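Local coordinates for TT1561 protein (PDB 1UF3) that is of unknown function, but binds calcium and belongs to the calcineurin-like metallophosphoesterases, which makes a phosphoesterase activity plausible, at residues V5-A10 with L214-A219; A35-G40 with I152-T157; E61-T66 with L89-M94; V184-K189 with V201-D206; Q191-L196 with R220-G225. All coordinates share one frame; numbering follows the deposited sequence.

Interaction 1 (V5-A10 with L214-A219)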
# COMPACT_ATOMS: atom_id res chain seq x y z
N VAL A 5 -1.83 -14.19 6.83
CA VAL A 5 -1.29 -14.09 8.18
C VAL A 5 0.02 -14.87 8.30
O VAL A 5 0.04 -16.07 8.05
CB VAL A 5 -2.26 -14.69 9.19
CG1 VAL A 5 -1.57 -14.74 10.58
CG2 VAL A 5 -3.54 -13.87 9.22
N ARG A 6 1.10 -14.19 8.67
CA ARG A 6 2.39 -14.85 8.87
C ARG A 6 2.85 -14.64 10.32
O ARG A 6 3.37 -15.57 10.94
CB ARG A 6 3.47 -14.31 7.93
CG ARG A 6 4.85 -14.97 8.20
CD ARG A 6 5.92 -14.74 7.11
NE ARG A 6 7.22 -15.21 7.57
CZ ARG A 6 8.40 -14.87 7.06
NH1 ARG A 6 8.48 -14.04 6.03
NH2 ARG A 6 9.53 -15.32 7.63
N TYR A 7 2.66 -13.42 10.83
CA TYR A 7 3.06 -13.08 12.19
C TYR A 7 1.87 -12.85 13.09
O TYR A 7 0.93 -12.13 12.73
CB TYR A 7 3.95 -11.84 12.18
CG TYR A 7 5.20 -12.05 11.39
CD1 TYR A 7 5.24 -11.76 10.02
CD2 TYR A 7 6.32 -12.65 11.98
CE1 TYR A 7 6.36 -12.06 9.26
CE2 TYR A 7 7.44 -12.96 11.23
CZ TYR A 7 7.46 -12.67 9.87
OH TYR A 7 8.55 -13.03 9.12
N ILE A 8 1.90 -13.47 14.26
CA ILE A 8 0.81 -13.34 15.21
C ILE A 8 1.32 -12.80 16.54
O ILE A 8 2.26 -13.36 17.13
CB ILE A 8 0.17 -14.68 15.47
CG1 ILE A 8 -0.42 -15.26 14.18
CG2 ILE A 8 -0.90 -14.55 16.51
CD1 ILE A 8 -0.75 -16.72 14.36
N LEU A 9 0.71 -11.70 16.99
CA LEU A 9 1.03 -11.09 18.29
C LEU A 9 0.15 -11.86 19.29
O LEU A 9 -1.08 -11.93 19.14
CB LEU A 9 0.68 -9.60 18.26
CG LEU A 9 1.01 -8.76 19.49
CD1 LEU A 9 2.51 -8.84 19.77
CD2 LEU A 9 0.58 -7.31 19.25
N ALA A 10 0.79 -12.46 20.29
CA ALA A 10 0.06 -13.29 21.25
C ALA A 10 0.44 -13.08 22.73
O ALA A 10 1.53 -12.64 23.05
CB ALA A 10 0.25 -14.75 20.89
N LEU A 214 5.72 -12.63 19.58
CA LEU A 214 5.33 -12.37 18.20
C LEU A 214 5.77 -13.68 17.52
O LEU A 214 6.97 -13.94 17.41
CB LEU A 214 6.09 -11.19 17.60
CG LEU A 214 5.71 -10.94 16.12
CD1 LEU A 214 4.27 -10.37 16.03
CD2 LEU A 214 6.69 -9.97 15.49
N LEU A 215 4.80 -14.51 17.15
CA LEU A 215 5.11 -15.77 16.50
C LEU A 215 5.28 -15.63 14.99
O LEU A 215 4.52 -14.92 14.32
CB LEU A 215 4.01 -16.81 16.73
CG LEU A 215 3.00 -16.85 17.87
CD1 LEU A 215 2.62 -18.29 18.06
CD2 LEU A 215 3.52 -16.23 19.16
N ASP A 216 6.28 -16.32 14.46
CA ASP A 216 6.54 -16.36 13.03
C ASP A 216 6.03 -17.74 12.62
O ASP A 216 6.74 -18.75 12.78
CB ASP A 216 8.05 -16.23 12.73
CG ASP A 216 8.36 -16.37 11.24
OD1 ASP A 216 7.56 -16.99 10.54
OD2 ASP A 216 9.38 -15.85 10.78
N LEU A 217 4.81 -17.79 12.11
CA LEU A 217 4.18 -19.05 11.70
C LEU A 217 4.97 -19.92 10.76
O LEU A 217 5.04 -21.13 10.96
CB LEU A 217 2.82 -18.79 11.06
CG LEU A 217 1.60 -18.73 11.97
CD1 LEU A 217 0.41 -18.24 11.16
CD2 LEU A 217 1.32 -20.11 12.56
N ARG A 218 5.54 -19.32 9.73
CA ARG A 218 6.29 -20.10 8.76
C ARG A 218 7.55 -20.72 9.35
O ARG A 218 7.91 -21.83 8.99
CB ARG A 218 6.64 -19.23 7.55
CG ARG A 218 5.42 -18.68 6.84
CD ARG A 218 5.81 -17.92 5.57
NE ARG A 218 6.05 -18.84 4.47
CZ ARG A 218 6.72 -18.54 3.37
NH1 ARG A 218 7.22 -17.33 3.20
NH2 ARG A 218 6.88 -19.46 2.43
N ALA A 219 8.19 -20.01 10.27
CA ALA A 219 9.42 -20.51 10.89
C ALA A 219 9.23 -21.24 12.22
O ALA A 219 10.17 -21.86 12.73
CB ALA A 219 10.41 -19.37 11.09

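Interaction 2 (A35-G40 with I152-T157)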
# COMPACT_ATOMS: atom_id res chain seq x y z
N ALA A 35 -2.02 -10.60 12.84
CA ALA A 35 -3.14 -10.99 13.65
C ALA A 35 -2.77 -10.96 15.15
O ALA A 35 -1.60 -10.80 15.50
CB ALA A 35 -3.60 -12.34 13.25
N ILE A 36 -3.78 -11.10 16.00
CA ILE A 36 -3.59 -11.12 17.44
C ILE A 36 -4.36 -12.31 17.97
O ILE A 36 -5.48 -12.59 17.53
CB ILE A 36 -4.17 -9.85 18.11
CG1 ILE A 36 -3.31 -8.63 17.80
CG2 ILE A 36 -4.34 -10.09 19.60
CD1 ILE A 36 -3.91 -7.29 18.25
N ALA A 37 -3.75 -13.03 18.90
CA ALA A 37 -4.42 -14.16 19.52
C ALA A 37 -4.29 -13.92 21.02
O ALA A 37 -3.19 -13.66 21.52
CB ALA A 37 -3.76 -15.47 19.12
N LEU A 38 -5.40 -13.99 21.74
CA LEU A 38 -5.35 -13.72 23.17
C LEU A 38 -6.13 -14.74 23.99
O LEU A 38 -7.32 -15.01 23.75
CB LEU A 38 -5.82 -12.29 23.43
CG LEU A 38 -5.68 -11.71 24.84
CD1 LEU A 38 -5.80 -10.16 24.83
CD2 LEU A 38 -6.73 -12.36 25.69
N ILE A 39 -5.42 -15.34 24.95
CA ILE A 39 -5.96 -16.37 25.83
C ILE A 39 -6.31 -15.77 27.19
O ILE A 39 -5.54 -14.97 27.71
CB ILE A 39 -4.90 -17.49 26.06
CG1 ILE A 39 -4.37 -18.04 24.72
CG2 ILE A 39 -5.54 -18.63 26.82
CD1 ILE A 39 -5.41 -18.83 23.92
N GLY A 40 -7.45 -16.15 27.76
CA GLY A 40 -7.84 -15.61 29.06
C GLY A 40 -6.89 -16.04 30.18
O GLY A 40 -5.88 -16.69 29.90
N ILE A 152 -5.45 -23.75 13.82
CA ILE A 152 -4.82 -22.97 14.90
C ILE A 152 -5.80 -23.08 16.07
O ILE A 152 -6.97 -22.67 15.95
CB ILE A 152 -4.64 -21.49 14.52
CG1 ILE A 152 -3.63 -21.35 13.37
CG2 ILE A 152 -4.15 -20.69 15.76
CD1 ILE A 152 -3.24 -19.93 13.00
N PHE A 153 -5.35 -23.68 17.17
CA PHE A 153 -6.18 -23.88 18.35
C PHE A 153 -5.80 -22.94 19.48
O PHE A 153 -4.64 -22.64 19.67
CB PHE A 153 -6.04 -25.32 18.89
CG PHE A 153 -6.74 -26.39 18.08
CD1 PHE A 153 -7.50 -26.08 16.95
CD2 PHE A 153 -6.65 -27.71 18.46
CE1 PHE A 153 -8.15 -27.07 16.23
CE2 PHE A 153 -7.30 -28.72 17.74
CZ PHE A 153 -8.05 -28.40 16.64
N LEU A 154 -6.80 -22.49 20.22
CA LEU A 154 -6.57 -21.62 21.38
C LEU A 154 -7.17 -22.32 22.59
O LEU A 154 -8.34 -22.65 22.61
CB LEU A 154 -7.24 -20.25 21.20
CG LEU A 154 -6.36 -19.16 20.58
CD1 LEU A 154 -6.18 -19.45 19.09
CD2 LEU A 154 -7.01 -17.79 20.79
N PHE A 155 -6.35 -22.58 23.60
CA PHE A 155 -6.86 -23.23 24.82
C PHE A 155 -6.29 -22.48 26.01
O PHE A 155 -5.24 -21.83 25.92
CB PHE A 155 -6.35 -24.66 25.00
CG PHE A 155 -6.75 -25.62 23.95
CD1 PHE A 155 -5.77 -26.32 23.23
CD2 PHE A 155 -8.09 -25.94 23.76
CE1 PHE A 155 -6.11 -27.32 22.36
CE2 PHE A 155 -8.44 -26.94 22.89
CZ PHE A 155 -7.45 -27.64 22.18
N HIS A 156 -6.97 -22.59 27.13
CA HIS A 156 -6.41 -21.97 28.31
C HIS A 156 -5.51 -23.05 28.95
O HIS A 156 -4.37 -22.79 29.30
CB HIS A 156 -7.48 -21.54 29.29
CG HIS A 156 -6.91 -20.97 30.54
ND1 HIS A 156 -6.53 -21.76 31.61
CD2 HIS A 156 -6.52 -19.71 30.84
CE1 HIS A 156 -5.94 -21.00 32.52
NE2 HIS A 156 -5.92 -19.76 32.07
N THR A 157 -6.06 -24.25 29.05
CA THR A 157 -5.43 -25.41 29.65
C THR A 157 -4.23 -25.96 28.86
O THR A 157 -4.34 -26.26 27.68
CB THR A 157 -6.49 -26.50 29.81
OG1 THR A 157 -7.51 -26.01 30.68
CG2 THR A 157 -5.90 -27.80 30.39

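Interaction 3 (E61-T66 with L89-M94)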
# COMPACT_ATOMS: atom_id res chain seq x y z
N GLU A 61 -9.07 -1.31 19.00
CA GLU A 61 -8.22 -0.30 18.36
C GLU A 61 -7.18 -0.89 17.39
O GLU A 61 -6.68 -0.20 16.50
CB GLU A 61 -7.50 0.51 19.44
CG GLU A 61 -8.43 1.27 20.39
CD GLU A 61 -8.62 2.72 19.99
OE1 GLU A 61 -8.83 2.98 18.78
OE2 GLU A 61 -8.56 3.59 20.89
N ALA A 62 -6.84 -2.15 17.60
CA ALA A 62 -5.86 -2.84 16.75
C ALA A 62 -6.21 -2.83 15.26
O ALA A 62 -5.33 -2.66 14.42
CB ALA A 62 -5.71 -4.27 17.21
N HIS A 63 -7.49 -3.04 14.94
CA HIS A 63 -7.92 -3.12 13.54
C HIS A 63 -7.16 -4.25 12.84
O HIS A 63 -6.60 -4.04 11.77
CB HIS A 63 -7.67 -1.82 12.78
CG HIS A 63 -8.68 -0.75 13.06
ND1 HIS A 63 -8.53 0.16 14.08
CD2 HIS A 63 -9.87 -0.49 12.48
CE1 HIS A 63 -9.59 0.95 14.11
NE2 HIS A 63 -10.42 0.57 13.16
N LEU A 64 -7.14 -5.43 13.47
CA LEU A 64 -6.45 -6.61 12.93
C LEU A 64 -7.24 -7.87 13.27
O LEU A 64 -7.94 -7.92 14.28
CB LEU A 64 -5.04 -6.78 13.54
CG LEU A 64 -3.83 -5.89 13.24
CD1 LEU A 64 -2.69 -6.26 14.18
CD2 LEU A 64 -3.37 -6.04 11.76
N PRO A 65 -7.13 -8.91 12.43
CA PRO A 65 -7.86 -10.14 12.76
C PRO A 65 -7.45 -10.45 14.20
O PRO A 65 -6.27 -10.33 14.53
CB PRO A 65 -7.30 -11.15 11.76
CG PRO A 65 -7.09 -10.30 10.54
CD PRO A 65 -6.45 -9.03 11.12
N THR A 66 -8.41 -10.85 15.03
CA THR A 66 -8.12 -11.14 16.44
C THR A 66 -8.97 -12.28 16.96
O THR A 66 -10.17 -12.33 16.72
CB THR A 66 -8.36 -9.87 17.30
OG1 THR A 66 -7.54 -8.81 16.82
CG2 THR A 66 -8.02 -10.12 18.78
N LEU A 89 -20.01 -7.07 16.51
CA LEU A 89 -21.01 -6.66 15.55
C LEU A 89 -20.42 -5.65 14.60
O LEU A 89 -20.58 -5.77 13.39
CB LEU A 89 -22.21 -6.02 16.24
CG LEU A 89 -23.14 -7.01 16.93
CD1 LEU A 89 -24.16 -6.26 17.82
CD2 LEU A 89 -23.85 -7.81 15.85
N VAL A 90 -19.74 -4.64 15.14
CA VAL A 90 -19.17 -3.60 14.31
C VAL A 90 -17.68 -3.72 14.03
O VAL A 90 -17.15 -2.94 13.25
CB VAL A 90 -19.49 -2.20 14.89
CG1 VAL A 90 -20.98 -1.90 14.66
CG2 VAL A 90 -19.19 -2.17 16.38
N HIS A 91 -17.00 -4.65 14.71
CA HIS A 91 -15.58 -4.89 14.44
C HIS A 91 -15.56 -6.37 14.19
O HIS A 91 -15.06 -7.15 15.03
CB HIS A 91 -14.71 -4.54 15.64
CG HIS A 91 -14.37 -3.09 15.73
ND1 HIS A 91 -13.33 -2.53 15.00
CD2 HIS A 91 -14.93 -2.08 16.43
CE1 HIS A 91 -13.28 -1.23 15.27
NE2 HIS A 91 -14.23 -0.94 16.13
N PRO A 92 -16.13 -6.80 13.05
CA PRO A 92 -16.19 -8.22 12.71
C PRO A 92 -14.84 -8.93 12.50
O PRO A 92 -14.81 -10.13 12.33
CB PRO A 92 -17.12 -8.26 11.48
CG PRO A 92 -16.86 -6.94 10.81
CD PRO A 92 -16.76 -5.97 12.01
N GLU A 93 -13.74 -8.19 12.56
CA GLU A 93 -12.44 -8.82 12.43
C GLU A 93 -12.05 -9.46 13.78
O GLU A 93 -11.09 -10.22 13.85
CB GLU A 93 -11.36 -7.83 12.00
CG GLU A 93 -11.00 -6.74 13.02
CD GLU A 93 -12.06 -5.64 13.11
OE1 GLU A 93 -11.72 -4.54 13.58
OE2 GLU A 93 -13.21 -5.87 12.70
N MSE A 94 -12.82 -9.16 14.84
CA MSE A 94 -12.53 -9.72 16.17
C MSE A 94 -13.41 -10.92 16.33
O MSE A 94 -14.52 -10.96 15.79
CB MSE A 94 -12.86 -8.71 17.27
CG MSE A 94 -12.10 -7.45 17.13
SE MSE A 94 -12.72 -6.08 18.36
CE MSE A 94 -12.01 -6.89 20.01
O HOH W 1 -9.39 -5.18 15.77

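Interaction 4 (V184-K189 with V201-D206)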
# COMPACT_ATOMS: atom_id res chain seq x y z
N VAL A 184 -0.79 -24.28 18.39
CA VAL A 184 -1.64 -24.40 19.56
C VAL A 184 -1.11 -23.33 20.52
O VAL A 184 0.09 -23.31 20.86
CB VAL A 184 -1.51 -25.78 20.25
CG1 VAL A 184 -2.43 -25.85 21.50
CG2 VAL A 184 -1.88 -26.88 19.29
N LEU A 185 -1.98 -22.41 20.92
CA LEU A 185 -1.58 -21.37 21.86
C LEU A 185 -2.22 -21.68 23.22
O LEU A 185 -3.42 -22.00 23.29
CB LEU A 185 -2.04 -19.99 21.36
CG LEU A 185 -1.14 -19.28 20.34
CD1 LEU A 185 -1.86 -18.07 19.75
CD2 LEU A 185 0.14 -18.81 21.03
N VAL A 186 -1.45 -21.62 24.30
CA VAL A 186 -2.04 -21.90 25.62
C VAL A 186 -1.62 -20.83 26.64
O VAL A 186 -0.64 -20.12 26.45
CB VAL A 186 -1.62 -23.32 26.17
CG1 VAL A 186 -2.18 -24.41 25.28
CG2 VAL A 186 -0.09 -23.41 26.28
N ALA A 187 -2.39 -20.72 27.71
CA ALA A 187 -2.08 -19.75 28.75
C ALA A 187 -0.85 -20.19 29.55
O ALA A 187 -0.60 -21.37 29.74
CB ALA A 187 -3.28 -19.60 29.69
N GLY A 188 -0.08 -19.23 30.04
CA GLY A 188 1.07 -19.58 30.85
C GLY A 188 2.06 -18.45 31.01
O GLY A 188 2.09 -17.52 30.20
N LYS A 189 2.87 -18.53 32.06
CA LYS A 189 3.89 -17.53 32.35
C LYS A 189 5.22 -18.03 31.80
O LYS A 189 5.51 -19.22 31.88
CB LYS A 189 3.98 -17.27 33.86
CG LYS A 189 2.74 -16.58 34.44
CD LYS A 189 2.85 -16.36 35.95
CE LYS A 189 2.76 -17.68 36.72
NZ LYS A 189 3.03 -17.48 38.16
N VAL A 201 3.38 -26.00 19.81
CA VAL A 201 2.66 -25.52 20.99
C VAL A 201 3.42 -24.36 21.59
O VAL A 201 4.60 -24.48 21.96
CB VAL A 201 2.49 -26.62 22.04
CG1 VAL A 201 1.73 -26.07 23.25
CG2 VAL A 201 1.78 -27.79 21.44
N VAL A 202 2.73 -23.23 21.68
CA VAL A 202 3.30 -22.00 22.18
C VAL A 202 2.62 -21.45 23.43
O VAL A 202 1.39 -21.41 23.53
CB VAL A 202 3.24 -20.88 21.09
CG1 VAL A 202 3.76 -19.55 21.67
CG2 VAL A 202 4.06 -21.31 19.84
N VAL A 203 3.46 -21.04 24.38
CA VAL A 203 3.02 -20.40 25.62
C VAL A 203 3.52 -19.01 25.28
O VAL A 203 4.71 -18.72 25.34
CB VAL A 203 3.76 -21.01 26.85
CG1 VAL A 203 3.52 -20.16 28.07
CG2 VAL A 203 3.27 -22.43 27.10
N PRO A 204 2.61 -18.13 24.85
CA PRO A 204 2.99 -16.77 24.48
C PRO A 204 3.42 -15.85 25.59
O PRO A 204 4.05 -14.83 25.34
CB PRO A 204 1.76 -16.27 23.74
CG PRO A 204 0.65 -16.92 24.48
CD PRO A 204 1.16 -18.35 24.63
N GLY A 205 3.08 -16.20 26.83
CA GLY A 205 3.44 -15.34 27.94
C GLY A 205 2.22 -14.89 28.72
O GLY A 205 1.07 -15.10 28.29
N ASP A 206 2.46 -14.27 29.87
CA ASP A 206 1.39 -13.80 30.73
C ASP A 206 1.42 -12.26 30.72
O ASP A 206 2.39 -11.66 31.21
CB ASP A 206 1.63 -14.35 32.15
CG ASP A 206 0.48 -14.10 33.07
OD1 ASP A 206 -0.00 -12.96 33.07
OD2 ASP A 206 0.05 -15.03 33.77

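Interaction 5 (Q191-L196 with R220-G225)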
# COMPACT_ATOMS: atom_id res chain seq x y z
N GLN A 191 7.47 -17.07 28.27
CA GLN A 191 7.29 -17.42 26.86
C GLN A 191 8.16 -18.63 26.54
O GLN A 191 9.32 -18.68 26.92
CB GLN A 191 7.68 -16.26 25.93
CG GLN A 191 7.02 -14.92 26.25
CD GLN A 191 7.84 -14.10 27.23
OE1 GLN A 191 8.32 -14.61 28.24
NE2 GLN A 191 8.00 -12.82 26.93
N LYS A 192 7.58 -19.60 25.85
CA LYS A 192 8.32 -20.79 25.46
C LYS A 192 7.49 -21.61 24.51
O LYS A 192 6.28 -21.40 24.37
CB LYS A 192 8.69 -21.64 26.68
CG LYS A 192 7.63 -22.61 27.11
CD LYS A 192 6.91 -22.13 28.33
CE LYS A 192 7.83 -22.09 29.53
NZ LYS A 192 7.09 -21.56 30.71
N HIS A 193 8.13 -22.57 23.85
CA HIS A 193 7.41 -23.37 22.90
C HIS A 193 8.09 -24.69 22.64
O HIS A 193 9.31 -24.82 22.80
CB HIS A 193 7.26 -22.58 21.59
CG HIS A 193 8.56 -22.24 20.94
ND1 HIS A 193 9.07 -22.95 19.88
CD2 HIS A 193 9.46 -21.26 21.20
CE1 HIS A 193 10.23 -22.43 19.51
NE2 HIS A 193 10.49 -21.40 20.30
N GLU A 194 7.30 -25.67 22.23
CA GLU A 194 7.82 -26.99 21.92
C GLU A 194 6.95 -27.62 20.85
O GLU A 194 5.87 -27.13 20.57
CB GLU A 194 7.76 -27.87 23.17
CG GLU A 194 8.68 -27.45 24.29
CD GLU A 194 10.03 -28.12 24.17
OE1 GLU A 194 10.85 -27.70 23.33
OE2 GLU A 194 10.26 -29.11 24.91
N MSE A 195 7.44 -28.70 20.26
CA MSE A 195 6.66 -29.43 19.27
C MSE A 195 6.02 -30.60 20.00
O MSE A 195 6.63 -31.20 20.89
CB MSE A 195 7.55 -29.98 18.15
CG MSE A 195 8.30 -28.93 17.35
SE MSE A 195 7.10 -27.77 16.33
CE MSE A 195 5.99 -29.08 15.48
N LEU A 196 4.78 -30.91 19.63
CA LEU A 196 4.04 -32.04 20.17
C LEU A 196 3.60 -32.72 18.88
O LEU A 196 2.56 -32.36 18.28
CB LEU A 196 2.81 -31.57 20.98
CG LEU A 196 2.17 -32.64 21.88
CD1 LEU A 196 1.19 -31.99 22.85
CD2 LEU A 196 1.49 -33.73 21.03
N ARG A 220 8.01 -21.19 12.77
CA ARG A 220 7.73 -21.80 14.06
C ARG A 220 8.77 -21.27 15.04
O ARG A 220 9.35 -22.02 15.84
CB ARG A 220 7.79 -23.32 13.99
CG ARG A 220 6.72 -23.88 13.10
CD ARG A 220 6.65 -25.37 13.19
NE ARG A 220 5.55 -25.86 12.38
CZ ARG A 220 5.49 -25.70 11.06
NH1 ARG A 220 6.46 -25.06 10.42
NH2 ARG A 220 4.45 -26.17 10.39
N LYS A 221 9.00 -19.96 14.95
CA LYS A 221 9.94 -19.26 15.81
C LYS A 221 9.15 -18.15 16.51
O LYS A 221 8.18 -17.64 15.96
CB LYS A 221 11.06 -18.62 15.00
CG LYS A 221 12.13 -19.57 14.49
CD LYS A 221 13.24 -18.76 13.81
CE LYS A 221 14.35 -19.66 13.28
NZ LYS A 221 15.50 -18.86 12.76
N LEU A 222 9.58 -17.77 17.72
CA LEU A 222 8.93 -16.71 18.49
C LEU A 222 9.93 -15.62 18.82
O LEU A 222 11.12 -15.90 19.02
CB LEU A 222 8.41 -17.23 19.83
CG LEU A 222 7.36 -18.32 19.93
CD1 LEU A 222 7.08 -18.60 21.40
CD2 LEU A 222 6.10 -17.88 19.23
N GLU A 223 9.44 -14.38 18.88
CA GLU A 223 10.26 -13.25 19.28
C GLU A 223 9.62 -12.84 20.58
O GLU A 223 8.40 -12.82 20.69
CB GLU A 223 10.20 -12.12 18.26
CG GLU A 223 11.19 -12.34 17.13
CD GLU A 223 11.03 -11.35 16.01
OE1 GLU A 223 10.02 -11.45 15.27
OE2 GLU A 223 11.90 -10.48 15.87
N THR A 224 10.45 -12.52 21.57
CA THR A 224 9.97 -12.17 22.90
C THR A 224 9.94 -10.70 23.27
O THR A 224 10.75 -9.90 22.79
CB THR A 224 10.81 -12.96 23.95
OG1 THR A 224 10.09 -14.14 24.33
CG2 THR A 224 11.14 -12.11 25.17
N GLY A 225 9.01 -10.34 24.14
CA GLY A 225 8.91 -8.95 24.56
C GLY A 225 8.13 -8.81 25.85
O GLY A 225 7.53 -9.77 26.34
O HOH W 2 12.14 -19.02 18.67

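Interaction 1 (V5-A10 with L214-A219)
I8 and L215 form the hydrogen-bonded pair of a short antiparallel ladder, I8 N to L215 O at 3.0 Å and L215 N to I8 O at 2.8 Å, between the non-hydrogen-bonded pairs Y7 with D216 and L9 with L214. The ladder joins strands 7-12 and 211-216 of one sheet in the metallophosphoesterase beta sandwich. A further bond, L217 N to R6 O, carries the pairing past the strands. The backbone N of R6 and that of Y7 both bond to OD2 of D34, a calcium ligand.

I8 and L215 look into the sandwich, toward strand 183-186. There I8 CD1 touches L217 CD1 at 3.7 Å. On the other face, Y7 and D216 lie side by side. The Y7 ring and the carboxylate are turned 58° to each other, and Y7 CE2 comes to 3.5 Å from D216 CG.

R6 reaches over with an extended chain, CG anti to the backbone N (chi1 178°). Its guanidinium has Y7 CZ over one face, offset toward the rim, and D216 OD1 at its edge. A salt bridge runs from R6 NH2 to the syn side of D216 OD2, 3.2 Å long; a weak bond from R6 NE to D216 OD1 backs it up. R6 NH2 also bonds to A33 O of the second subunit. R218 crosses R6 at about a right angle, its CD 3.5 Å from R6 CD, and bonds onward to A62 of that subunit. D216 OD1 closes an Asx motif, accepting A219 N at 3.1 Å from above the carboxylate plane.

Interaction 2 (A35-G40 with I152-T157)
H156 meets G40 with the edge of its imidazole: CD2 lies 3.2 Å from G40 O, which sits near the ring plane, and G40 C is also at that edge. H156 CG, anti to the backbone N (chi1 177°), starts the ring off on the G40 side. I39 CG2 approaches the same ring obliquely and lies closer to the main chain beside it, 3.8 Å from H156 CA. The other flat group, F155, starts out away from the 35-40 segment, but its carbonyl turns back, and I39 CG2 rests 3.3 Å from F155 O.

The rest is aliphatic. I39 and L154 cross obliquely, and I39 CD1 presses on L154 CG at 3.5 Å, tighter than an ordinary carbon-carbon contact. L154 CD2 reaches on to A37 CB at 4.3 Å. No hydrogen bond spans the two segments; this is side chains packing between layers, in the interior of the chain.

Strands 35-39 and 151-155 belong to different sheets of the calcineurin-like beta sandwich and run in roughly the same direction; 35-39 and 152-155 are 30° apart, with their axes 7.6 Å from each other. A37 and I39 also lean on I8 and S12 of strand 7-12, while L154 meets V110 of strand 108-118. Beyond the second sheet, F155 packs against V172, L175 and I176 of helix 170-179, which covers the outer side of strand 151-155.

Interaction 3 (E61-T66 with L89-M94)
T66 and M94 make a parallel bridge where strands 66-69 and 94-96 begin, the two strands of a beta-alpha-beta unit whose crossover contains helix 77-90. Strand 94-96 is the outermost of its sheet within the chain. The backbone link across the segments is T66 N to E93 O, 3.0 Å, supported by a CA-H...O contact from P65 CA to the same oxygen. On the M94 side, a type I turn from H91 to M94 brings the chain round into the strand.

Side-chain polar contacts centre on E93. E93 CG takes the crowded position between the backbone N and the carbonyl carbon (chi1 68°) and lies 3.5 Å from L64 O. The bent chain then presents E93 OE1 to H91 ND1 at 2.9 Å, on the syn side and close to the imidazole plane. E93 OE1 also takes a hydrogen bond from a water, 3.3 Å away, that in turn accepts L64 N. An alanine in place of E93 would probably leave H91 ND1 without its carboxylate mate and the imidazole freer to turn, with the water link to L64 also lost.

The aromatic contact is an offset edge-to-face pair: H91 directs its edge at the face of H63, with the planes at 72°, and H91 CE1 stands 4.0 Å from H63 NE2. Y108 of the third subunit also meets the H63 ring.

Apolar packing is light across the segments; selenomethionine M94 leans instead on L59 and V87. H63 is tied down within its own segment, ND1 bonding to E61 O, and T66 OG1 donates to L64 O at 2.7 Å.

Interaction 4 (V184-K189 with V201-D206)
V186 and V203 meet methyl to methyl, CG2 to CG2 at 3.6 Å: V186 CG2 sits between its backbone N and carbonyl carbon, whereas V203 CG2 is anti to its carbonyl carbon. V203 CG1, anti to the backbone N (chi1 168°), lies against the main chain of G188, 3.7 Å from its O. At the backbone angles of G188 a CB would be jammed against A187 O, and it would also run into V203 CG1. On the opposite face of the sheet L185 and V202 run side by side, and L185 CD2 touches V202 CB at 3.7 Å and P204 CD at 3.8 Å.

The backbones pair in parallel, V202 N to V184 O at 2.8 Å and V186 N to V202 O at 3.0 Å. Strand 199-203 thus lies between 183-186 and 192-196 and bonds to both, with the outer two antiparallel: a psi motif within the second sheet of the sandwich. L185 extends toward A10 and A37 of the facing sheet.

Past the strands, P204 CD comes to 3.1 Å from V186 O. K189 and D206 lie alongside each other, but the lysine offers aliphatic carbon, CG standing 3.2 Å from D206 OD2, while D206 OD1 bonds to S208 OG.

Interaction 5 (Q191-L196 with R220-G225)
Q191 opens the contact by crossing T224 at about a right angle. Q191 CB is 3.6 Å from T224 OG1, and the bend at chi2 (90°) turns CD. Q191 NE2 lies 3.1 Å from G225 O. That nitrogen has a clear hydrogen bond to Y212 O, on strand 211-216.

K192 points away from 220-225, and its NZ bonds to G190 O; across the contact it offers little more than K192 O, 4.2 Å from L222 CD1. H193 then turns back toward 220-225. With CG held between the backbone N and carbonyl carbon (chi1 62°), its ring slides past L222 in the opposite direction, H193 CD2 touching L222 CD1 at 3.6 Å. H193 CE1 is 3.8 Å from R220 O. A water accepts L222 N at 3.0 Å and makes a weak link to H193 NE2, and W200 meets the imidazole almost perpendicularly.

The two strands come from different sheets of the sandwich: 192-196 pairs with 199-203, while 221-226 is the second strand of a hairpin with 211-216. In that hairpin R220 and K221 both face D216, a G1 beta bulge. The segments run nearly antiparallel, 173° apart, with no clear hydrogen bond between them. An alanine in place of H193 would probably open a gap beside L222 CD1 where the ring lay, cost W200 its ring partner and take away the water's weak link to the imidazole.

Selenomethionine M195, bent at chi2 and chi3, crosses R220 at about a right angle, with M195 SE 4.0 Å from R220 CD.

The five contacts trace the two sheets of one beta sandwich and the packing between them. Interaction 1 lies within the first sheet, pairing an early strand with one near the chain's end, and there strand 7-12 also pairs with 35-39; interaction 3 sits at that sheet's far rim. Interaction 4 belongs to the second sheet, beside strand 151-155. Interactions 2 and 5 bridge the sheets, their centres about 14 Å apart. Along the chain, interactions 2, 3 and 4 fall between the two segments of interaction 1, while interaction 5 alternates with interactions 1 and 4. Interactions 3 and 5 have centres about 25 Å apart; interactions 1 and 5 touch the second subunit, interaction 3 the third.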